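PDB 3GUV: site-specific recombinase, resolvase family protein from Streptococcus pneumoniae, which probably cuts, exchanges and rejoins DNA strands at specific sites, as other recombinases of the resolvase family do. Local coordinates for residues 22-27 and 47-52; 30-35 and 40-45; 67-72 and 104-109; 85-88 and 93-96. All coordinates share one frame; numbering follows the deposited sequence.

Contact 1: residues 22-27 and 47-52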
loop_
_atom_site.group_PDB
_atom_site.type_symbol
_atom_site.label_atom_id
_atom_site.label_comp_id
_atom_site.label_asym_id
_atom_site.label_seq_id
_atom_site.Cartn_x
_atom_site.Cartn_y
_atom_site.Cartn_z
ATOM N N TYR A 22 9.419 -16.300 -19.393
ATOM C CA TYR A 22 8.605 -16.307 -20.596
ATOM C C TYR A 22 7.748 -15.089 -20.768
ATOM O O TYR A 22 7.399 -14.769 -21.876
ATOM C CB TYR A 22 7.721 -17.560 -20.638
ATOM C CG TYR A 22 6.438 -17.505 -19.815
ATOM C CD1 TYR A 22 5.235 -17.069 -20.369
ATOM C CD2 TYR A 22 6.440 -17.899 -18.487
ATOM C CE1 TYR A 22 4.047 -17.072 -19.616
ATOM C CE2 TYR A 22 5.283 -17.889 -17.724
ATOM C CZ TYR A 22 4.109 -17.488 -18.276
ATOM O OH TYR A 22 3.010 -17.501 -17.471
ATOM N N SER A 23 7.369 -14.404 -19.699
ATOM C CA SER A 23 6.515 -13.259 -19.860
ATOM C C SER A 23 7.279 -11.925 -19.752
ATOM O O SER A 23 6.644 -10.873 -19.761
ATOM C CB SER A 23 5.413 -13.304 -18.811
ATOM O OG SER A 23 5.818 -12.684 -17.619
ATOM N N LEU A 24 8.614 -11.988 -19.641
ATOM C CA LEU A 24 9.454 -10.813 -19.528
ATOM C C LEU A 24 9.445 -10.087 -20.819
ATOM O O LEU A 24 9.368 -8.862 -20.828
ATOM C CB LEU A 24 10.919 -11.156 -19.202
ATOM C CG LEU A 24 11.312 -11.129 -17.735
ATOM C CD1 LEU A 24 12.789 -11.601 -17.555
ATOM C CD2 LEU A 24 11.071 -9.702 -17.168
ATOM N N GLU A 25 9.528 -10.839 -21.919
ATOM C CA GLU A 25 9.624 -10.202 -23.236
ATOM C C GLU A 25 8.304 -9.571 -23.647
ATOM O O GLU A 25 8.322 -8.536 -24.271
ATOM C CB GLU A 25 10.158 -11.132 -24.345
ATOM C CG GLU A 25 9.960 -12.589 -24.104
ATOM C CD GLU A 25 10.853 -13.122 -22.993
ATOM O OE1 GLU A 25 10.405 -14.048 -22.282
ATOM O OE2 GLU A 25 11.993 -12.608 -22.814
ATOM N N ALA A 26 7.169 -10.185 -23.299
ATOM C CA ALA A 26 5.846 -9.518 -23.451
ATOM C C ALA A 26 5.784 -8.238 -22.625
ATOM O O ALA A 26 5.281 -7.238 -23.097
ATOM C CB ALA A 26 4.712 -10.449 -23.054
ATOM N N GLN A 27 6.337 -8.243 -21.415
ATOM C CA GLN A 27 6.432 -6.999 -20.622
ATOM C C GLN A 27 7.268 -5.933 -21.301
ATOM O O GLN A 27 6.800 -4.814 -21.467
ATOM C CB GLN A 27 6.992 -7.242 -19.214
ATOM C CG GLN A 27 5.973 -7.870 -18.336
ATOM C CD GLN A 27 6.521 -8.392 -17.020
ATOM O OE1 GLN A 27 7.313 -7.756 -16.360
ATOM N NE2 GLN A 27 6.033 -9.543 -16.621
ATOM N N GLU A 47 17.676 -4.901 -15.992
ATOM C CA GLU A 47 16.900 -6.135 -15.855
ATOM C C GLU A 47 17.511 -7.060 -14.817
ATOM O O GLU A 47 18.668 -7.419 -14.931
ATOM C CB GLU A 47 16.836 -6.873 -17.188
ATOM C CG GLU A 47 15.845 -8.012 -17.192
ATOM C CD GLU A 47 15.477 -8.502 -18.592
ATOM O OE1 GLU A 47 16.241 -9.341 -19.125
ATOM O OE2 GLU A 47 14.417 -8.084 -19.150
ATOM N N ASP A 48 16.725 -7.421 -13.794
ATOM C CA ASP A 48 17.097 -8.502 -12.861
ATOM C C ASP A 48 16.327 -9.780 -13.286
ATOM O O ASP A 48 15.193 -10.001 -12.843
ATOM C CB ASP A 48 16.719 -8.083 -11.449
ATOM C CG ASP A 48 17.621 -6.988 -10.904
ATOM O OD1 ASP A 48 18.839 -7.250 -10.846
ATOM O OD2 ASP A 48 17.117 -5.893 -10.529
ATOM N N ALA A 49 16.897 -10.577 -14.181
ATOM C CA ALA A 49 16.080 -11.546 -14.958
ATOM C C ALA A 49 15.976 -12.911 -14.312
ATOM O O ALA A 49 15.226 -13.766 -14.796
ATOM C CB ALA A 49 16.556 -11.670 -16.412
ATOM N N GLY A 50 16.687 -13.110 -13.199
ATOM C CA GLY A 50 16.531 -14.318 -12.401
ATOM C C GLY A 50 17.283 -15.429 -13.073
ATOM O O GLY A 50 16.791 -16.561 -13.115
ATOM N N LYS A 51 18.482 -15.094 -13.581
ATOM C CA LYS A 51 19.347 -16.024 -14.323
ATOM C C LYS A 51 20.381 -16.748 -13.447
ATOM O O LYS A 51 21.049 -17.680 -13.905
ATOM C CB LYS A 51 20.074 -15.283 -15.439
ATOM C CG LYS A 51 19.156 -14.522 -16.343
ATOM C CD LYS A 51 19.763 -14.288 -17.724
ATOM C CE LYS A 51 18.722 -13.614 -18.623
ATOM N NZ LYS A 51 19.238 -12.357 -19.199
ATOM N N SER A 52 20.528 -16.292 -12.199
ATOM C CA SER A 52 21.353 -16.999 -11.202
ATOM C C SER A 52 20.579 -18.213 -10.648
ATOM O O SER A 52 19.370 -18.361 -10.878
ATOM C CB SER A 52 21.797 -16.047 -10.067
ATOM O OG SER A 52 20.889 -16.025 -8.971
#

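Contact 2: residues 30-35 and 40-45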
loop_
_atom_site.group_PDB
_atom_site.type_symbol
_atom_site.label_atom_id
_atom_site.label_comp_id
_atom_site.label_asym_id
_atom_site.label_seq_id
_atom_site.Cartn_x
_atom_site.Cartn_y
_atom_site.Cartn_z
ATOM N N ARG A 30 5.679 -4.373 -24.443
ATOM C CA ARG A 30 4.686 -3.474 -23.970
ATOM C C ARG A 30 5.272 -2.150 -23.506
ATOM O O ARG A 30 4.757 -1.070 -23.831
ATOM C CB ARG A 30 3.932 -4.099 -22.799
ATOM C CG ARG A 30 2.687 -3.281 -22.456
ATOM C CD ARG A 30 1.467 -3.867 -23.078
ATOM N NE ARG A 30 0.882 -4.893 -22.208
ATOM C CZ ARG A 30 0.051 -4.649 -21.184
ATOM N NH1 ARG A 30 -0.313 -3.398 -20.843
ATOM N NH2 ARG A 30 -0.411 -5.675 -20.476
ATOM N N MET A 31 6.319 -2.230 -22.705
ATOM C CA MET A 31 6.951 -1.037 -22.217
ATOM C C MET A 31 7.585 -0.224 -23.366
ATOM O O MET A 31 7.439 1.004 -23.408
ATOM C CB MET A 31 7.947 -1.384 -21.119
ATOM C CG MET A 31 7.269 -2.076 -19.878
ATOM S SD MET A 31 8.405 -3.020 -18.862
ATOM C CE MET A 31 9.240 -1.559 -18.232
ATOM N N LYS A 32 8.210 -0.896 -24.337
ATOM C CA LYS A 32 8.777 -0.177 -25.482
ATOM C C LYS A 32 7.675 0.490 -26.305
ATOM O O LYS A 32 7.839 1.660 -26.692
ATOM C CB LYS A 32 9.686 -1.080 -26.344
ATOM C CG LYS A 32 11.042 -1.297 -25.687
ATOM C CD LYS A 32 11.813 -2.493 -26.273
ATOM C CE LYS A 32 12.947 -2.890 -25.354
ATOM N NZ LYS A 32 14.119 -3.302 -26.167
ATOM N N ALA A 33 6.545 -0.216 -26.531
ATOM C CA ALA A 33 5.386 0.375 -27.255
ATOM C C ALA A 33 4.918 1.653 -26.576
ATOM O O ALA A 33 4.756 2.680 -27.246
ATOM C CB ALA A 33 4.214 -0.620 -27.414
ATOM N N PHE A 34 4.758 1.592 -25.254
ATOM C CA PHE A 34 4.371 2.736 -24.423
ATOM C C PHE A 34 5.344 3.888 -24.558
ATOM O O PHE A 34 4.941 5.027 -24.682
ATOM C CB PHE A 34 4.293 2.303 -22.957
ATOM C CG PHE A 34 3.905 3.394 -21.964
ATOM C CD1 PHE A 34 2.575 3.567 -21.573
ATOM C CD2 PHE A 34 4.878 4.184 -21.356
ATOM C CE1 PHE A 34 2.227 4.538 -20.609
ATOM C CE2 PHE A 34 4.549 5.147 -20.407
ATOM C CZ PHE A 34 3.211 5.314 -20.023
ATOM N N ALA A 35 6.634 3.582 -24.506
ATOM C CA ALA A 35 7.664 4.584 -24.748
ATOM C C ALA A 35 7.421 5.281 -26.109
ATOM O O ALA A 35 7.374 6.506 -26.215
ATOM C CB ALA A 35 9.047 3.947 -24.690
ATOM N N TYR A 40 8.690 9.100 -25.664
ATOM C CA TYR A 40 9.825 9.063 -24.758
ATOM C C TYR A 40 11.072 8.589 -25.510
ATOM O O TYR A 40 10.984 7.896 -26.548
ATOM C CB TYR A 40 9.576 8.119 -23.574
ATOM C CG TYR A 40 8.484 8.569 -22.622
ATOM C CD1 TYR A 40 8.438 9.881 -22.153
ATOM C CD2 TYR A 40 7.528 7.693 -22.188
ATOM C CE1 TYR A 40 7.444 10.309 -21.287
ATOM C CE2 TYR A 40 6.537 8.099 -21.324
ATOM C CZ TYR A 40 6.499 9.407 -20.881
ATOM O OH TYR A 40 5.518 9.801 -20.037
ATOM N N GLU A 41 12.220 8.961 -24.960
ATOM C CA GLU A 41 13.509 8.510 -25.447
ATOM C C GLU A 41 14.147 7.620 -24.385
ATOM O O GLU A 41 14.418 8.054 -23.257
ATOM C CB GLU A 41 14.414 9.708 -25.791
ATOM C CG GLU A 41 15.632 9.331 -26.627
ATOM C CD GLU A 41 16.700 10.425 -26.755
ATOM O OE1 GLU A 41 17.565 10.294 -27.646
ATOM O OE2 GLU A 41 16.708 11.401 -25.981
ATOM N N ILE A 42 14.376 6.363 -24.752
ATOM C CA ILE A 42 14.919 5.377 -23.838
ATOM C C ILE A 42 16.420 5.563 -23.910
ATOM O O ILE A 42 16.992 5.567 -25.009
ATOM C CB ILE A 42 14.536 3.924 -24.230
ATOM C CG1 ILE A 42 13.007 3.769 -24.265
ATOM C CG2 ILE A 42 15.173 2.919 -23.285
ATOM C CD1 ILE A 42 12.477 2.346 -24.737
ATOM N N VAL A 43 17.042 5.725 -22.742
ATOM C CA VAL A 43 18.474 5.928 -22.621
ATOM C C VAL A 43 19.141 4.881 -21.710
ATOM O O VAL A 43 20.341 4.982 -21.422
ATOM C CB VAL A 43 18.824 7.379 -22.177
ATOM C CG1 VAL A 43 18.407 8.342 -23.252
ATOM C CG2 VAL A 43 18.208 7.729 -20.785
ATOM N N GLY A 44 18.388 3.849 -21.315
ATOM C CA GLY A 44 18.928 2.762 -20.501
ATOM C C GLY A 44 17.896 1.690 -20.190
ATOM O O GLY A 44 16.746 1.993 -19.985
ATOM N N GLU A 45 18.315 0.445 -20.186
ATOM C CA GLU A 45 17.444 -0.663 -19.869
ATOM C C GLU A 45 18.172 -1.512 -18.860
ATOM O O GLU A 45 19.342 -1.856 -19.084
ATOM C CB GLU A 45 17.120 -1.481 -21.112
ATOM C CG GLU A 45 16.434 -0.649 -22.214
ATOM C CD GLU A 45 16.241 -1.416 -23.499
ATOM O OE1 GLU A 45 15.530 -2.446 -23.468
ATOM O OE2 GLU A 45 16.789 -0.991 -24.554
#

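Contact 3: residues 67-72 and 104-109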
loop_
_atom_site.group_PDB
_atom_site.type_symbol
_atom_site.label_atom_id
_atom_site.label_comp_id
_atom_site.label_asym_id
_atom_site.label_seq_id
_atom_site.Cartn_x
_atom_site.Cartn_y
_atom_site.Cartn_z
ATOM N N GLU A 67 22.211 4.036 -8.655
ATOM C CA GLU A 67 23.473 4.812 -8.722
ATOM C C GLU A 67 23.565 5.705 -9.986
ATOM O O GLU A 67 24.059 6.855 -9.955
ATOM C CB GLU A 67 24.711 3.879 -8.655
ATOM C CG GLU A 67 24.767 2.875 -7.425
ATOM C CD GLU A 67 23.975 3.328 -6.161
ATOM O OE1 GLU A 67 24.294 4.412 -5.583
ATOM O OE2 GLU A 67 23.048 2.574 -5.729
ATOM N N ASP A 68 23.095 5.178 -11.111
ATOM C CA ASP A 68 23.090 5.947 -12.354
ATOM C C ASP A 68 22.115 7.152 -12.240
ATOM O O ASP A 68 22.311 8.188 -12.853
ATOM C CB ASP A 68 22.762 5.015 -13.539
ATOM C CG ASP A 68 23.903 3.994 -13.848
ATOM O OD1 ASP A 68 25.061 4.173 -13.380
ATOM O OD2 ASP A 68 23.654 3.024 -14.610
ATOM N N ILE A 69 21.068 6.996 -11.414
ATOM C CA ILE A 69 20.051 8.040 -11.207
ATOM C C ILE A 69 20.645 9.133 -10.310
ATOM O O ILE A 69 20.529 10.340 -10.606
ATOM C CB ILE A 69 18.715 7.456 -10.573
ATOM C CG1 ILE A 69 17.868 6.728 -11.654
ATOM C CG2 ILE A 69 17.924 8.564 -9.876
ATOM C CD1 ILE A 69 16.637 5.951 -11.130
ATOM N N LYS A 70 21.297 8.679 -9.236
ATOM C CA LYS A 70 21.909 9.553 -8.263
ATOM C C LYS A 70 22.966 10.424 -8.976
ATOM O O LYS A 70 23.020 11.639 -8.765
ATOM C CB LYS A 70 22.512 8.748 -7.082
ATOM C CG LYS A 70 21.495 7.836 -6.328
ATOM C CD LYS A 70 21.598 7.888 -4.791
ATOM C CE LYS A 70 22.695 6.967 -4.218
ATOM N NZ LYS A 70 22.141 5.744 -3.554
ATOM N N SER A 71 23.738 9.794 -9.862
ATOM C CA SER A 71 24.800 10.459 -10.611
ATOM C C SER A 71 24.337 11.418 -11.717
ATOM O O SER A 71 25.139 12.200 -12.214
ATOM C CB SER A 71 25.710 9.420 -11.248
ATOM O OG SER A 71 25.209 9.047 -12.527
ATOM N N GLY A 72 23.083 11.347 -12.150
ATOM C CA GLY A 72 22.592 12.267 -13.183
ATOM C C GLY A 72 23.111 11.971 -14.580
ATOM O O GLY A 72 22.706 12.619 -15.531
ATOM N N TYR A 104 16.232 12.883 -6.501
ATOM C CA TYR A 104 17.133 13.074 -7.625
ATOM C C TYR A 104 16.435 13.433 -8.935
ATOM O O TYR A 104 16.987 13.195 -10.003
ATOM C CB TYR A 104 18.022 11.840 -7.808
ATOM C CG TYR A 104 19.015 11.659 -6.697
ATOM C CD1 TYR A 104 20.259 12.267 -6.746
ATOM C CD2 TYR A 104 18.705 10.911 -5.594
ATOM C CE1 TYR A 104 21.180 12.104 -5.711
ATOM C CE2 TYR A 104 19.605 10.750 -4.543
ATOM C CZ TYR A 104 20.843 11.349 -4.613
ATOM O OH TYR A 104 21.730 11.166 -3.580
ATOM N N GLY A 105 15.254 14.051 -8.851
ATOM C CA GLY A 105 14.499 14.500 -10.057
ATOM C C GLY A 105 13.710 13.465 -10.894
ATOM O O GLY A 105 13.164 13.821 -11.949
ATOM N N VAL A 106 13.615 12.210 -10.424
ATOM C CA VAL A 106 13.092 11.091 -11.245
ATOM C C VAL A 106 11.727 10.569 -10.712
ATOM O O VAL A 106 11.562 10.310 -9.504
ATOM C CB VAL A 106 14.153 9.965 -11.356
ATOM C CG1 VAL A 106 13.631 8.744 -12.169
ATOM C CG2 VAL A 106 15.489 10.513 -11.993
ATOM N N ASN A 107 10.752 10.468 -11.626
ATOM C CA ASN A 107 9.436 9.904 -11.339
ATOM C C ASN A 107 9.219 8.474 -11.883
ATOM O O ASN A 107 10.016 7.951 -12.677
ATOM C CB ASN A 107 8.354 10.864 -11.829
ATOM C CG ASN A 107 8.091 11.995 -10.831
ATOM O OD1 ASN A 107 7.477 11.791 -9.785
ATOM N ND2 ASN A 107 8.582 13.178 -11.152
ATOM N N LEU A 108 8.152 7.840 -11.418
ATOM C CA LEU A 108 7.856 6.440 -11.700
ATOM C C LEU A 108 6.575 6.302 -12.503
ATOM O O LEU A 108 5.542 6.907 -12.141
ATOM C CB LEU A 108 7.732 5.641 -10.412
ATOM C CG LEU A 108 7.537 4.117 -10.596
ATOM C CD1 LEU A 108 8.859 3.428 -11.072
ATOM C CD2 LEU A 108 7.033 3.556 -9.231
ATOM N N ILE A 109 6.676 5.531 -13.589
ATOM C CA ILE A 109 5.544 5.139 -14.428
ATOM C C ILE A 109 5.465 3.631 -14.359
ATOM O O ILE A 109 6.484 2.943 -14.500
ATOM C CB ILE A 109 5.654 5.648 -15.902
ATOM C CG1 ILE A 109 5.717 7.177 -15.918
ATOM C CG2 ILE A 109 4.431 5.172 -16.764
ATOM C CD1 ILE A 109 5.778 7.827 -17.337
#

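Contact 4: residues 85-88 and 93-96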
loop_
_atom_site.group_PDB
_atom_site.type_symbol
_atom_site.label_atom_id
_atom_site.label_comp_id
_atom_site.label_asym_id
_atom_site.label_seq_id
_atom_site.Cartn_x
_atom_site.Cartn_y
_atom_site.Cartn_z
ATOM N N SER A 85 4.544 -4.421 -8.327
ATOM C CA SER A 85 5.057 -5.720 -7.924
ATOM C C SER A 85 6.204 -6.222 -8.817
ATOM O O SER A 85 6.677 -7.327 -8.621
ATOM C CB SER A 85 3.944 -6.744 -7.963
ATOM O OG SER A 85 3.415 -6.798 -9.269
ATOM N N ARG A 86 6.597 -5.453 -9.830
ATOM C CA ARG A 86 7.767 -5.799 -10.644
ATOM C C ARG A 86 8.742 -4.642 -10.515
ATOM O O ARG A 86 9.302 -4.136 -11.512
ATOM C CB ARG A 86 7.363 -6.068 -12.091
ATOM C CG ARG A 86 6.607 -7.369 -12.277
ATOM C CD ARG A 86 7.508 -8.547 -11.921
ATOM N NE ARG A 86 6.887 -9.818 -12.228
ATOM C CZ ARG A 86 5.914 -10.379 -11.514
ATOM N NH1 ARG A 86 5.396 -9.776 -10.451
ATOM N NH2 ARG A 86 5.430 -11.547 -11.881
ATOM N N PHE A 87 8.942 -4.263 -9.240
ATOM C CA PHE A 87 9.674 -3.076 -8.866
ATOM C C PHE A 87 10.025 -3.097 -7.380
ATOM O O PHE A 87 11.166 -2.882 -7.028
ATOM C CB PHE A 87 8.853 -1.842 -9.245
ATOM C CG PHE A 87 9.421 -0.558 -8.741
ATOM C CD1 PHE A 87 10.629 -0.077 -9.227
ATOM C CD2 PHE A 87 8.744 0.183 -7.802
ATOM C CE1 PHE A 87 11.162 1.116 -8.781
ATOM C CE2 PHE A 87 9.276 1.377 -7.329
ATOM C CZ PHE A 87 10.498 1.847 -7.831
ATOM N N ALA A 88 9.040 -3.322 -6.507
ATOM C CA ALA A 88 9.253 -3.286 -5.044
ATOM C C ALA A 88 8.728 -4.555 -4.384
ATOM O O ALA A 88 7.958 -5.308 -4.978
ATOM C CB ALA A 88 8.579 -2.059 -4.449
ATOM N N ASP A 93 9.227 -0.359 0.906
ATOM C CA ASP A 93 10.095 -0.363 -0.271
ATOM C C ASP A 93 9.706 0.559 -1.428
ATOM O O ASP A 93 10.545 1.238 -2.035
ATOM C CB ASP A 93 10.071 -1.757 -0.860
ATOM C CG ASP A 93 11.370 -2.439 -0.754
ATOM O OD1 ASP A 93 12.081 -2.416 -1.797
ATOM O OD2 ASP A 93 11.663 -2.979 0.349
ATOM N N VAL A 94 8.436 0.527 -1.794
ATOM C CA VAL A 94 7.992 1.347 -2.893
ATOM C C VAL A 94 8.205 2.782 -2.471
ATOM O O VAL A 94 8.653 3.603 -3.263
ATOM C CB VAL A 94 6.504 1.187 -3.196
ATOM C CG1 VAL A 94 6.148 2.121 -4.343
ATOM C CG2 VAL A 94 6.129 -0.278 -3.512
ATOM N N LEU A 95 7.899 3.079 -1.210
ATOM C CA LEU A 95 7.924 4.448 -0.723
ATOM C C LEU A 95 9.344 4.995 -0.666
ATOM O O LEU A 95 9.576 6.077 -1.153
ATOM C CB LEU A 95 7.266 4.563 0.667
ATOM C CG LEU A 95 7.499 5.882 1.394
ATOM C CD1 LEU A 95 6.875 7.018 0.617
ATOM C CD2 LEU A 95 6.946 5.823 2.848
ATOM N N SER A 96 10.270 4.270 -0.044
ATOM C CA SER A 96 11.610 4.806 0.128
ATOM C C SER A 96 12.288 4.954 -1.236
ATOM O O SER A 96 12.899 6.005 -1.497
ATOM C CB SER A 96 12.465 4.002 1.147
ATOM O OG SER A 96 12.463 2.608 0.881
#

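Contact 1: residues 22-27 and 47-52
Leu24, in the first turn of helix 24-37, reaches across to the end of strand 41-48 with a single methyl group. Its CD1 lies 3.9 Å from the CB of Ala49, and this apolar meeting is the tight part of an otherwise small interface. The small methyl of Ala49 lets the branched leucine come in close to the turn, where both residues are buried; the leucine also packs on Val13. The leucine's first torsion, chi1 -95°, departs from the usual staggered value and sets the branch pointing at the strand.

The same CD1 also grazes a carboxylate oxygen, standing 4.2 Å from OE2 of Glu47. The two side chains come from opposite directions: CG of Glu47 is anti to its backbone N (chi1 -169°), and the chain runs out extended toward the helix. Its polar end is engaged elsewhere, since OE2 accepts a hydrogen bond from Thr11 OG1 and forms a salt bridge with Lys28, so the leucine meets an oxygen already held in place.

The looser side is where Glu25 and Lys51 lie, both exposed and neither meeting the opposite segment. OE2 of Glu25 stays 6.3 Å from OE2 of Glu47, two like charges kept apart. Gly50 suits the turn because its backbone takes a positive phi, while the side chain of Asp48 turns away to other partners.

The carboxylate that lies against the leucine methyl belongs to a partly exposed side chain and has its polar needs met by Thr11 and Lys28, which probably stabilise the charged form of Glu47.

Contact 2: residues 30-35 and 40-45
Ala35 and Tyr40 carry the one backbone hydrogen bond between these segments: Tyr40 N donates to Ala35 O at 3.0 Å, with an N-H...O angle of 157°, tying the last turns of helix 24-37 to the start of the strand.

Apolar packing fills the space next to that bond. CD1 of Ile42 touches the CB of Ala35 at 3.8 Å and CG of Lys32 at 4.0 Å, so the isoleucine tip spans one turn of the helix; alanine is small enough to let the strand side chain in. Two aromatic residues meet beside it. CE2 of Phe34 approaches CE2 of Tyr40 at 3.7 Å, coming in at the edge of the tyrosine ring and in its plane, and both rings also pack on Ile109.

The charged contact lies at the outer end. Lys32 bends at its last torsion and crosses Glu45 at about a right angle, its NZ 3.2 Å from Glu45 OE1 in a salt bridge whose hydrogen bond is weak. Long, flexible charged chains suit this side, where Glu45 is exposed and Lys32 partly so.

With helix and strand segments running at 131° to each other, and strand 41-48 parallel to its neighbour 6-12, this is the returning half of a beta-alpha-beta crossover.

Contact 3: residues 67-72 and 104-109
Tyr104 CG sits anti to its own carbonyl carbon (chi1 -69°), which brings the ring against the last turn of helix 60-70, at Lys70. The lysine, in turn, bends at chi2 (-136°) and again at the next two torsions, so that its aliphatic chain lies across one face of the phenol instead of running straight out. CA of Lys70 stands over that face of the ring, 3.8 Å from the centroid and 24° off the normal, a CH-pi contact. Farther along, CD lies 3.5 Å from Tyr104 CE2 and just as near the hydroxyl oxygen. One face of the tyrosine is thus covered by hydrocarbon, while the lysine's ammonium group is led away to a salt bridge with Glu67, its hydrogen bond weak (Lys70 NZ to Glu67 OE1 3.2 Å).

Deeper in, Ile69 offers its CG2 branch to two partners at once: Val106 CG2 at 3.8 Å and Tyr104 CB at 3.9 Å. The compact, apolar branches of Ile69 and Val106 can meet methyl to methyl in this buried place, where Ile69 also packs on Val79 and Tyr8, and Val106 on Met101.

Both segments turn at a glycine. Gly105, with positive phi, is the C-prime residue of a Schellman motif closing helix 91-103, its N bonded to Gln102 O and Val106 N to Met101 O; Gly72 likewise leaves helix 60-70 with positive phi. Ser71 OG, bonded to Asp68 O at 3.0 Å, also ties down that helix end.

Between these two segments the contact is made by dispersion and CH-pi interaction, without a hydrogen bond. The backbone amides flanking Lys70 CA probably polarise its C-H, which would strengthen its attraction to the electron-rich phenol face.

Contact 4: residues 85-88 and 93-96
Val94 presents its two methyls to different residues of the loop 85-88. CG1, anti to the backbone N (chi1 179°), points to the rim of Phe87: it lies near the ring plane, 4.4 Å from CE2, so the valine meets an edge and not a face. CG2, beside the backbone N, is turned to Ala88, but the modelled separation there is too short to be trusted in detail. The CB of Ala88 also lies 3.7 Å from Val94 N and 3.9 Å from the CB of Asp93, so the small methyl rests against the first turn of the helix.

This loop links strand 78-81 to helix 91-103, which leads on to the parallel strand 107-110: a beta-alpha-beta crossover of the alpha/beta resolvase domain. Phe87 also packs on Thr97 and Met101 of the same helix.

Phe87 O accepts a hydrogen bond from Arg59 NH2, and Asp93 N donates to Asn90 OD1. Arg86 turns the other way, its NH1 making a weak 3.3 Å hydrogen bond to Ser85 O and a salt bridge to Glu138 of the second subunit, while Val94 packs on Ile135 of that subunit.

Overall arrangement
Contacts 1 and 2 hold the same pair, helix 24-37 and strand 41-48, at its two ends, with centres about 16 Å apart: contact 1 is buried and rests on one leucine methyl, against an alanine and a carboxylate oxygen, whereas contact 2 lies at the surface and adds a backbone hydrogen bond and a salt bridge. Contact 3, partly buried, joins other helix ends by an aromatic face and aliphatic chains. Contact 4 is the most central, about 4 Å from the centre of the chain, and the one whose segments reach the second subunit. Strand 107-110 links three of them: Ile109 packs on Phe34 and Tyr40, Leu108 on Phe87. Contact 1 touches contact 4 where Gln27 packs on Arg86.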